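Local coordinates for protein prenylcyclase (Actinoplanes teichomyceticus, PDB 6IJ1) that probably acts on prenyl substrates as a prenyltransferase or cyclase, its precise reaction remaining undefined, at residues D33-W43 with G80-P88; Y47-P56 with L327-R338. All blocks are in the same frame, centred on the assembly; numbering follows the deposited sequence.

Contacts 1 and 2 share helix 42-52 and lie in sequence along it, their centres about 19 Å apart. In contact 1 the loop entering the helix meets the loop between helices 58-71 and 91-104; this join is partly exposed and is held by backbone carbonyls, one tyrosine and bridging waters. Contact 2 sets the helix body beside the C-terminal helix 327-341 and is largely core, with aromatic stacking and aliphatic packing that give way to amides and an arginine at the far end. The two contacts meet where D33 OD2 accepts a probable hydrogen bond from H328 N, and W43 packs on H328, which brings rings from both contacts into one aromatic cluster.

Contact 1: residues D33-W43 with G80-P88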
loop_
_atom_site.group_PDB
_atom_site.type_symbol
_atom_site.label_atom_id
_atom_site.label_comp_id
_atom_site.label_asym_id
_atom_site.label_seq_id
_atom_site.Cartn_x
_atom_site.Cartn_y
_atom_site.Cartn_z
ATOM N N ASP A 33 7.517 -10.904 2.474
ATOM C CA ASP A 33 6.217 -11.470 2.113
ATOM C C ASP A 33 6.124 -11.516 0.597
ATOM O O ASP A 33 6.943 -10.956 -0.124
ATOM C CB ASP A 33 5.057 -10.661 2.707
ATOM C CG ASP A 33 3.804 -11.495 2.993
ATOM O OD1 ASP A 33 3.715 -12.625 2.489
ATOM O OD2 ASP A 33 2.907 -10.936 3.695
ATOM N N TYR A 34 5.070 -12.181 0.114
ATOM C CA TYR A 34 4.843 -12.466 -1.303
ATOM C C TYR A 34 5.832 -13.516 -1.807
ATOM O O TYR A 34 6.773 -13.903 -1.107
ATOM C CB TYR A 34 4.805 -11.191 -2.192
ATOM C CG TYR A 34 3.570 -10.356 -1.935
ATOM C CD1 TYR A 34 3.559 -9.401 -0.927
ATOM C CD2 TYR A 34 2.432 -10.571 -2.673
ATOM C CE1 TYR A 34 2.397 -8.641 -0.672
ATOM C CE2 TYR A 34 1.237 -9.821 -2.415
ATOM C CZ TYR A 34 1.269 -8.876 -1.438
ATOM O OH TYR A 34 0.123 -8.132 -1.147
ATOM N N ASP A 35 5.570 -14.013 -2.994
ATOM C CA ASP A 35 6.390 -15.090 -3.541
ATOM C C ASP A 35 6.530 -14.954 -5.030
ATOM O O ASP A 35 6.793 -15.958 -5.698
ATOM C CB ASP A 35 5.699 -16.448 -3.139
ATOM C CG ASP A 35 6.518 -17.664 -3.444
ATOM O OD1 ASP A 35 7.739 -17.675 -3.094
ATOM O OD2 ASP A 35 5.900 -18.628 -3.997
ATOM N N LEU A 36 6.362 -13.774 -5.590
ATOM C CA LEU A 36 6.360 -13.597 -7.042
ATOM C C LEU A 36 7.649 -14.072 -7.683
ATOM O O LEU A 36 7.619 -14.688 -8.756
ATOM C CB LEU A 36 6.170 -12.126 -7.374
ATOM C CG LEU A 36 4.733 -11.744 -6.994
ATOM C CD1 LEU A 36 4.680 -10.254 -6.865
ATOM C CD2 LEU A 36 3.767 -12.240 -8.035
ATOM N N LEU A 37 8.780 -13.767 -7.055
ATOM C CA LEU A 37 10.104 -14.097 -7.569
ATOM C C LEU A 37 10.982 -14.119 -6.333
ATOM O O LEU A 37 11.831 -13.239 -6.125
ATOM C CB LEU A 37 10.537 -13.069 -8.615
ATOM C CG LEU A 37 11.797 -13.452 -9.419
ATOM C CD1 LEU A 37 11.903 -14.962 -9.653
ATOM C CD2 LEU A 37 11.806 -12.712 -10.741
ATOM N N GLY A 38 10.636 -15.059 -5.459
ATOM C CA GLY A 38 11.148 -14.990 -4.086
ATOM C C GLY A 38 10.330 -13.929 -3.348
ATOM O O GLY A 38 9.491 -13.253 -3.973
ATOM N N PRO A 39 10.506 -13.739 -2.034
ATOM C CA PRO A 39 9.721 -12.743 -1.329
ATOM C C PRO A 39 10.287 -11.322 -1.458
ATOM O O PRO A 39 11.399 -11.150 -1.882
ATOM C CB PRO A 39 9.837 -13.218 0.121
ATOM C CG PRO A 39 11.206 -13.846 0.182
ATOM C CD PRO A 39 11.418 -14.483 -1.174
ATOM N N SER A 40 9.455 -10.341 -1.129
ATOM C CA SER A 40 9.907 -8.935 -1.120
ATOM C C SER A 40 10.561 -8.672 0.233
ATOM O O SER A 40 10.061 -9.189 1.218
ATOM C CB SER A 40 8.746 -8.004 -1.310
ATOM O OG SER A 40 9.079 -6.703 -0.857
ATOM N N ASP A 41 11.642 -7.897 0.255
ATOM C CA ASP A 41 12.257 -7.536 1.556
ATOM C C ASP A 41 12.040 -6.048 1.864
ATOM O O ASP A 41 11.343 -5.760 2.813
ATOM C CB ASP A 41 13.727 -7.952 1.675
ATOM C CG ASP A 41 14.581 -7.688 0.450
ATOM O OD1 ASP A 41 14.246 -6.809 -0.340
ATOM O OD2 ASP A 41 15.598 -8.368 0.322
ATOM N N ASP A 42 12.602 -5.151 1.057
ATOM C CA ASP A 42 12.545 -3.693 1.360
ATOM C C ASP A 42 11.106 -3.163 1.415
ATOM O O ASP A 42 10.761 -2.497 2.378
ATOM C CB ASP A 42 13.459 -2.905 0.423
ATOM C CG ASP A 42 14.921 -3.277 0.608
ATOM O OD1 ASP A 42 15.228 -3.946 1.582
ATOM O OD2 ASP A 42 15.717 -2.879 -0.223
ATOM N N TRP A 43 10.317 -3.422 0.381
ATOM C CA TRP A 43 8.935 -2.949 0.365
ATOM C C TRP A 43 8.188 -3.439 1.594
ATOM O O TRP A 43 7.607 -2.653 2.359
ATOM C CB TRP A 43 8.265 -3.393 -0.933
ATOM C CG TRP A 43 6.759 -3.305 -0.873
ATOM C CD1 TRP A 43 5.975 -2.277 -0.347
ATOM C CD2 TRP A 43 5.831 -4.279 -1.376
ATOM N NE1 TRP A 43 4.636 -2.575 -0.519
ATOM C CE2 TRP A 43 4.535 -3.797 -1.144
ATOM C CE3 TRP A 43 5.995 -5.530 -1.997
ATOM C CZ2 TRP A 43 3.372 -4.516 -1.505
ATOM C CZ3 TRP A 43 4.844 -6.237 -2.387
ATOM C CH2 TRP A 43 3.547 -5.748 -2.117
ATOM N N GLY A 80 16.702 4.990 -4.790
ATOM C CA GLY A 80 15.498 4.192 -4.619
ATOM C C GLY A 80 15.669 2.897 -3.845
ATOM O O GLY A 80 16.775 2.430 -3.515
ATOM N N TRP A 81 14.511 2.280 -3.552
ATOM C CA TRP A 81 14.424 0.928 -2.991
ATOM C C TRP A 81 13.527 0.094 -3.882
ATOM O O TRP A 81 12.942 0.616 -4.827
ATOM C CB TRP A 81 13.855 0.979 -1.601
ATOM C CG TRP A 81 14.808 1.516 -0.546
ATOM C CD1 TRP A 81 15.524 0.773 0.370
ATOM C CD2 TRP A 81 15.023 2.905 -0.216
ATOM N NE1 TRP A 81 16.228 1.654 1.213
ATOM C CE2 TRP A 81 15.920 2.931 0.868
ATOM C CE3 TRP A 81 14.543 4.111 -0.746
ATOM C CZ2 TRP A 81 16.337 4.146 1.475
ATOM C CZ3 TRP A 81 14.977 5.340 -0.147
ATOM C CH2 TRP A 81 15.855 5.310 0.932
ATOM N N ASN A 82 13.443 -1.230 -3.587
ATOM C CA ASN A 82 12.811 -2.167 -4.531
ATOM C C ASN A 82 11.955 -3.206 -3.815
ATOM O O ASN A 82 11.886 -3.271 -2.602
ATOM C CB ASN A 82 13.882 -2.832 -5.430
ATOM C CG ASN A 82 14.970 -3.477 -4.632
ATOM O OD1 ASN A 82 14.776 -4.050 -3.561
ATOM N ND2 ASN A 82 16.170 -3.383 -5.179
ATOM N N TYR A 83 11.263 -4.027 -4.630
ATOM C CA TYR A 83 10.581 -5.193 -4.072
ATOM C C TYR A 83 11.593 -6.088 -3.391
ATOM O O TYR A 83 11.401 -6.522 -2.257
ATOM C CB TYR A 83 9.866 -5.944 -5.252
ATOM C CG TYR A 83 9.281 -7.359 -4.965
ATOM C CD1 TYR A 83 10.109 -8.501 -4.916
ATOM C CD2 TYR A 83 7.943 -7.535 -4.735
ATOM C CE1 TYR A 83 9.587 -9.763 -4.644
ATOM C CE2 TYR A 83 7.407 -8.801 -4.476
ATOM C CZ TYR A 83 8.232 -9.904 -4.434
ATOM O OH TYR A 83 7.684 -11.138 -4.162
ATOM N N SER A 84 12.654 -6.424 -4.141
ATOM C CA SER A 84 13.823 -7.142 -3.648
ATOM C C SER A 84 14.872 -6.941 -4.730
ATOM O O SER A 84 14.591 -6.332 -5.760
ATOM C CB SER A 84 13.538 -8.638 -3.444
ATOM O OG SER A 84 13.504 -9.253 -4.730
ATOM N N GLU A 85 16.051 -7.525 -4.529
ATOM C CA GLU A 85 17.125 -7.364 -5.519
ATOM C C GLU A 85 16.775 -7.929 -6.903
ATOM O O GLU A 85 17.436 -7.605 -7.900
ATOM C CB GLU A 85 18.373 -8.021 -4.928
ATOM C CG GLU A 85 18.184 -9.524 -4.741
ATOM C CD GLU A 85 19.415 -10.227 -4.189
ATOM O OE1 GLU A 85 20.366 -9.537 -3.751
ATOM O OE2 GLU A 85 19.430 -11.479 -4.208
ATOM N N VAL A 86 15.714 -8.733 -7.010
ATOM C CA VAL A 86 15.342 -9.253 -8.322
ATOM C C VAL A 86 14.692 -8.215 -9.211
ATOM O O VAL A 86 14.469 -8.459 -10.394
ATOM C CB VAL A 86 14.383 -10.465 -8.227
ATOM C CG1 VAL A 86 14.931 -11.480 -7.230
ATOM C CG2 VAL A 86 12.954 -10.015 -7.833
ATOM N N ALA A 87 14.342 -7.036 -8.672
ATOM C CA ALA A 87 13.565 -6.047 -9.386
ATOM C C ALA A 87 14.306 -4.707 -9.442
ATOM O O ALA A 87 15.118 -4.422 -8.562
ATOM C CB ALA A 87 12.210 -5.840 -8.654
ATOM N N PRO A 88 14.044 -3.886 -10.460
ATOM C CA PRO A 88 14.560 -2.511 -10.467
ATOM C C PRO A 88 13.899 -1.708 -9.355
ATOM O O PRO A 88 12.810 -2.056 -8.871
ATOM C CB PRO A 88 14.160 -1.971 -11.847
ATOM C CG PRO A 88 13.025 -2.794 -12.267
ATOM C CD PRO A 88 13.106 -4.133 -11.565
HETATM O O HOH W 1 12.888 -11.836 -4.182
HETATM O O HOH W 2 16.342 -5.257 -1.735
HETATM O O HOH W 3 17.014 -8.459 -1.783
#
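The loop leading into helix 42-52 packs over one face and the hydroxyl end of Y83, which projects from the loop between helices 58-71 and 91-104, two residues after W81 in a segment resembling the QW motifs of terpene cyclases. With CG anti to the backbone N (chi1 169°), the Y83 ring lies against residues 36-40. S40 CB sits over its face, 3.5 Å from the ring centroid and 9° off the normal, a CH-pi contact. At the far end Y83 OH donates to G38 O (2.8 Å), in the carbonyl plane, and accepts a longer bond from L36 N at 3.3 Å; the CD1 methyl of L36 packs near CE2. The backbone of the same tyrosine is also gripped: Y83 O takes S40 OG on a lone pair at 2.7 Å and D41 N at 2.9 Å. W43 CE3 approaches Y83 CD2 obliquely. Toward the surface, L37 touches V86, and water 1 donates to L37 O and P39 O while accepting from S84 OG, whose acceptance from V86 N makes an ST turn. Water 3 links D41 OD2 to E85 N. Y83 is thus fixed at both ends, by its hydroxyl and its carbonyl, while water completes the outer seam.

Contact 2: residues Y47-P56 with L327-R338; sequences YVAGVLVQLP and LHTTATVLQALR
Y47 and H328 stack at the inner end of two nearly parallel helices, 42-52 and 327-341; the axes of 47-52 and 327-338 approach to 9.3 Å and cross at 24°. The rings form an offset stack, centroids 3.9 Å apart and planes inclined by 15°, with Y47 CE2 over the centre of the imidazole. Both side chains have CG anti to the backbone N, which brings them face to face in the space between the helices. Beyond the stack, Y47 OH lies 2.7 Å from T332 OG1, near the plane of the phenol ring; T332 OG1 itself donates to H328 O. W96 meets Y47 edge-to-face, while W43 and W195 meet H328, extending the aromatic cluster. Next along the interface, A331 CB fits between Y47 and V51, and V51 CG1 comes within 3.4 Å of A331 O. The outer end is looser and more polar. Q335 NE2 donates to Q54 OE1 at 3.1 Å from well above the carbonyl plane, and Q54 NE2 is held by G50 O. L55 CD2 rests on R338 CB at 3.8 Å, and CD of the exposed P56 lies over one face of the guanidinium, a nonpolar contact. Stacked rings and small aliphatic groups therefore fill the buried part, whereas a hydrogen bond between side-chain amides and an arginine packed on L55 and P56 finish the interface toward solvent.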
loop_
_atom_site.group_PDB
_atom_site.type_symbol
_atom_site.label_atom_id
_atom_site.label_comp_id
_atom_site.label_asym_id
_atom_site.label_seq_id
_atom_site.Cartn_x
_atom_site.Cartn_y
_atom_site.Cartn_z
ATOM N N TYR A 47 6.712 -1.402 4.804
ATOM C CA TYR A 47 5.266 -1.325 4.987
ATOM C C TYR A 47 4.870 -1.805 6.390
ATOM O O TYR A 47 4.066 -1.169 7.085
ATOM C CB TYR A 47 4.627 -2.212 3.900
ATOM C CG TYR A 47 3.100 -2.159 3.887
ATOM C CD1 TYR A 47 2.486 -1.097 3.246
ATOM C CD2 TYR A 47 2.324 -3.131 4.520
ATOM C CE1 TYR A 47 1.113 -0.982 3.242
ATOM C CE2 TYR A 47 0.936 -3.058 4.469
ATOM C CZ TYR A 47 0.351 -1.991 3.811
ATOM O OH TYR A 47 -1.034 -1.865 3.734
ATOM N N VAL A 48 5.412 -2.936 6.817
ATOM C CA VAL A 48 5.088 -3.458 8.152
ATOM C C VAL A 48 5.588 -2.510 9.241
ATOM O O VAL A 48 4.862 -2.201 10.187
ATOM C CB VAL A 48 5.694 -4.868 8.320
ATOM C CG1 VAL A 48 5.590 -5.355 9.761
ATOM C CG2 VAL A 48 4.987 -5.869 7.305
ATOM N N ALA A 49 6.843 -2.041 9.081
ATOM C CA ALA A 49 7.432 -1.127 10.068
ATOM C C ALA A 49 6.594 0.124 10.212
ATOM O O ALA A 49 6.402 0.615 11.332
ATOM C CB ALA A 49 8.872 -0.749 9.673
ATOM N N GLY A 50 6.061 0.646 9.087
ATOM C CA GLY A 50 5.292 1.890 9.165
ATOM C C GLY A 50 4.032 1.740 9.990
ATOM O O GLY A 50 3.613 2.662 10.696
ATOM N N VAL A 51 3.400 0.564 9.947
ATOM C CA VAL A 51 2.228 0.335 10.797
ATOM C C VAL A 51 2.662 0.196 12.255
ATOM O O VAL A 51 2.069 0.802 13.168
ATOM C CB VAL A 51 1.449 -0.913 10.313
ATOM C CG1 VAL A 51 0.333 -1.234 11.302
ATOM C CG2 VAL A 51 0.847 -0.646 8.921
ATOM N N LEU A 52 3.726 -0.584 12.492
ATOM C CA LEU A 52 4.146 -0.885 13.859
ATOM C C LEU A 52 4.538 0.388 14.596
ATOM O O LEU A 52 4.258 0.496 15.780
ATOM C CB LEU A 52 5.295 -1.893 13.849
ATOM C CG LEU A 52 4.917 -3.334 13.472
ATOM C CD1 LEU A 52 6.138 -4.223 13.408
ATOM C CD2 LEU A 52 3.902 -3.913 14.456
ATOM N N VAL A 53 5.178 1.356 13.925
ATOM C CA VAL A 53 5.617 2.525 14.704
ATOM C C VAL A 53 4.451 3.412 15.116
ATOM O O VAL A 53 4.636 4.309 15.955
ATOM C CB VAL A 53 6.688 3.381 13.962
ATOM C CG1 VAL A 53 7.974 2.605 13.680
ATOM C CG2 VAL A 53 6.158 4.045 12.676
ATOM N N GLN A 54 3.239 3.180 14.612
ATOM C CA GLN A 54 2.050 3.942 14.978
ATOM C C GLN A 54 1.201 3.275 16.058
ATOM O O GLN A 54 0.176 3.852 16.457
ATOM C CB GLN A 54 1.180 4.162 13.753
ATOM C CG GLN A 54 1.870 4.926 12.656
ATOM C CD GLN A 54 0.976 4.995 11.428
ATOM O OE1 GLN A 54 -0.137 5.556 11.475
ATOM N NE2 GLN A 54 1.406 4.332 10.341
ATOM N N LEU A 55 1.562 2.078 16.519
ATOM C CA LEU A 55 0.782 1.321 17.484
ATOM C C LEU A 55 1.308 1.582 18.884
ATOM O O LEU A 55 2.503 1.797 19.076
ATOM C CB LEU A 55 0.854 -0.174 17.181
ATOM C CG LEU A 55 0.270 -0.476 15.786
ATOM C CD1 LEU A 55 0.346 -1.972 15.516
ATOM C CD2 LEU A 55 -1.158 0.031 15.641
ATOM N N PRO A 56 0.429 1.523 19.884
ATOM C CA PRO A 56 0.844 1.839 21.264
ATOM C C PRO A 56 1.428 0.626 21.984
ATOM O O PRO A 56 0.880 0.115 22.983
ATOM C CB PRO A 56 -0.469 2.325 21.887
ATOM C CG PRO A 56 -1.524 1.435 21.230
ATOM C CD PRO A 56 -1.026 1.299 19.771
ATOM N N LEU A 327 1.563 -11.154 6.089
ATOM C CA LEU A 327 2.086 -9.987 6.830
ATOM C C LEU A 327 1.460 -8.700 6.288
ATOM O O LEU A 327 1.106 -7.799 7.064
ATOM C CB LEU A 327 3.619 -9.868 6.744
ATOM C CG LEU A 327 4.492 -11.087 7.038
ATOM C CD1 LEU A 327 5.946 -10.555 7.271
ATOM C CD2 LEU A 327 4.047 -11.872 8.211
ATOM N N HIS A 328 1.323 -8.584 4.959
ATOM C CA HIS A 328 0.768 -7.349 4.425
ATOM C C HIS A 328 -0.664 -7.171 4.871
ATOM O O HIS A 328 -1.057 -6.098 5.325
ATOM C CB HIS A 328 0.894 -7.389 2.891
ATOM C CG HIS A 328 0.681 -6.069 2.223
ATOM N ND1 HIS A 328 -0.525 -5.421 2.247
ATOM C CD2 HIS A 328 1.536 -5.272 1.540
ATOM C CE1 HIS A 328 -0.418 -4.277 1.596
ATOM N NE2 HIS A 328 0.833 -4.147 1.158
ATOM N N THR A 329 -1.449 -8.241 4.798
ATOM C CA THR A 329 -2.855 -8.147 5.246
ATOM C C THR A 329 -2.926 -7.782 6.709
ATOM O O THR A 329 -3.689 -6.906 7.106
ATOM C CB THR A 329 -3.589 -9.494 5.025
ATOM O OG1 THR A 329 -3.622 -9.835 3.641
ATOM C CG2 THR A 329 -5.052 -9.433 5.553
ATOM N N THR A 330 -2.139 -8.444 7.546
ATOM C CA THR A 330 -2.239 -8.187 8.976
ATOM C C THR A 330 -1.830 -6.757 9.295
ATOM O O THR A 330 -2.500 -6.105 10.105
ATOM C CB THR A 330 -1.358 -9.209 9.706
ATOM O OG1 THR A 330 -1.870 -10.504 9.441
ATOM C CG2 THR A 330 -1.387 -8.941 11.228
ATOM N N ALA A 331 -0.753 -6.273 8.655
ATOM C CA ALA A 331 -0.374 -4.876 8.911
ATOM C C ALA A 331 -1.486 -3.930 8.502
ATOM O O ALA A 331 -1.801 -2.948 9.220
ATOM C CB ALA A 331 0.931 -4.528 8.185
ATOM N N THR A 332 -2.077 -4.162 7.320
ATOM C CA THR A 332 -3.180 -3.329 6.844
ATOM C C THR A 332 -4.344 -3.312 7.826
ATOM O O THR A 332 -4.932 -2.239 8.106
ATOM C CB THR A 332 -3.637 -3.833 5.460
ATOM O OG1 THR A 332 -2.490 -3.919 4.575
ATOM C CG2 THR A 332 -4.668 -2.924 4.845
ATOM N N VAL A 333 -4.710 -4.483 8.357
ATOM C CA VAL A 333 -5.792 -4.572 9.306
ATOM C C VAL A 333 -5.435 -3.843 10.596
ATOM O O VAL A 333 -6.280 -3.138 11.155
ATOM C CB VAL A 333 -6.123 -6.068 9.578
ATOM C CG1 VAL A 333 -7.140 -6.117 10.740
ATOM C CG2 VAL A 333 -6.719 -6.734 8.280
ATOM N N LEU A 334 -4.214 -4.027 11.111
ATOM C CA LEU A 334 -3.861 -3.316 12.351
ATOM C C LEU A 334 -3.959 -1.810 12.156
ATOM O O LEU A 334 -4.407 -1.101 13.076
ATOM C CB LEU A 334 -2.454 -3.695 12.810
ATOM C CG LEU A 334 -2.334 -5.157 13.240
ATOM C CD1 LEU A 334 -0.875 -5.489 13.578
ATOM C CD2 LEU A 334 -3.213 -5.450 14.494
ATOM N N GLN A 335 -3.551 -1.303 10.985
ATOM C CA GLN A 335 -3.688 0.147 10.759
ATOM C C GLN A 335 -5.151 0.560 10.853
ATOM O O GLN A 335 -5.490 1.597 11.474
ATOM C CB GLN A 335 -3.058 0.488 9.393
ATOM C CG GLN A 335 -3.116 2.000 9.020
ATOM C CD GLN A 335 -2.060 2.764 9.719
ATOM O OE1 GLN A 335 -0.875 2.481 9.558
ATOM N NE2 GLN A 335 -2.452 3.720 10.528
ATOM N N ALA A 336 -6.057 -0.239 10.298
ATOM C CA ALA A 336 -7.479 0.088 10.390
ATOM C C ALA A 336 -7.974 0.013 11.823
ATOM O O ALA A 336 -8.811 0.828 12.220
ATOM C CB ALA A 336 -8.267 -0.895 9.504
ATOM N N LEU A 337 -7.544 -0.996 12.571
ATOM C CA LEU A 337 -8.056 -1.119 13.957
ATOM C C LEU A 337 -7.594 0.080 14.788
ATOM O O LEU A 337 -8.375 0.559 15.601
ATOM C CB LEU A 337 -7.622 -2.460 14.546
ATOM C CG LEU A 337 -8.369 -3.659 13.968
ATOM C CD1 LEU A 337 -7.865 -4.954 14.574
ATOM C CD2 LEU A 337 -9.867 -3.519 14.174
ATOM N N ARG A 338 -6.376 0.551 14.553
ATOM C CA ARG A 338 -5.872 1.733 15.287
ATOM C C ARG A 338 -6.752 2.935 14.933
ATOM O O ARG A 338 -7.109 3.681 15.832
ATOM C CB ARG A 338 -4.400 1.962 14.949
ATOM C CG ARG A 338 -3.839 3.273 15.473
ATOM C CD ARG A 338 -3.269 3.093 16.859
ATOM N NE ARG A 338 -4.220 2.662 17.865
ATOM C CZ ARG A 338 -4.315 3.202 19.073
ATOM N NH1 ARG A 338 -3.507 4.189 19.411
ATOM N NH2 ARG A 338 -5.221 2.762 19.928
#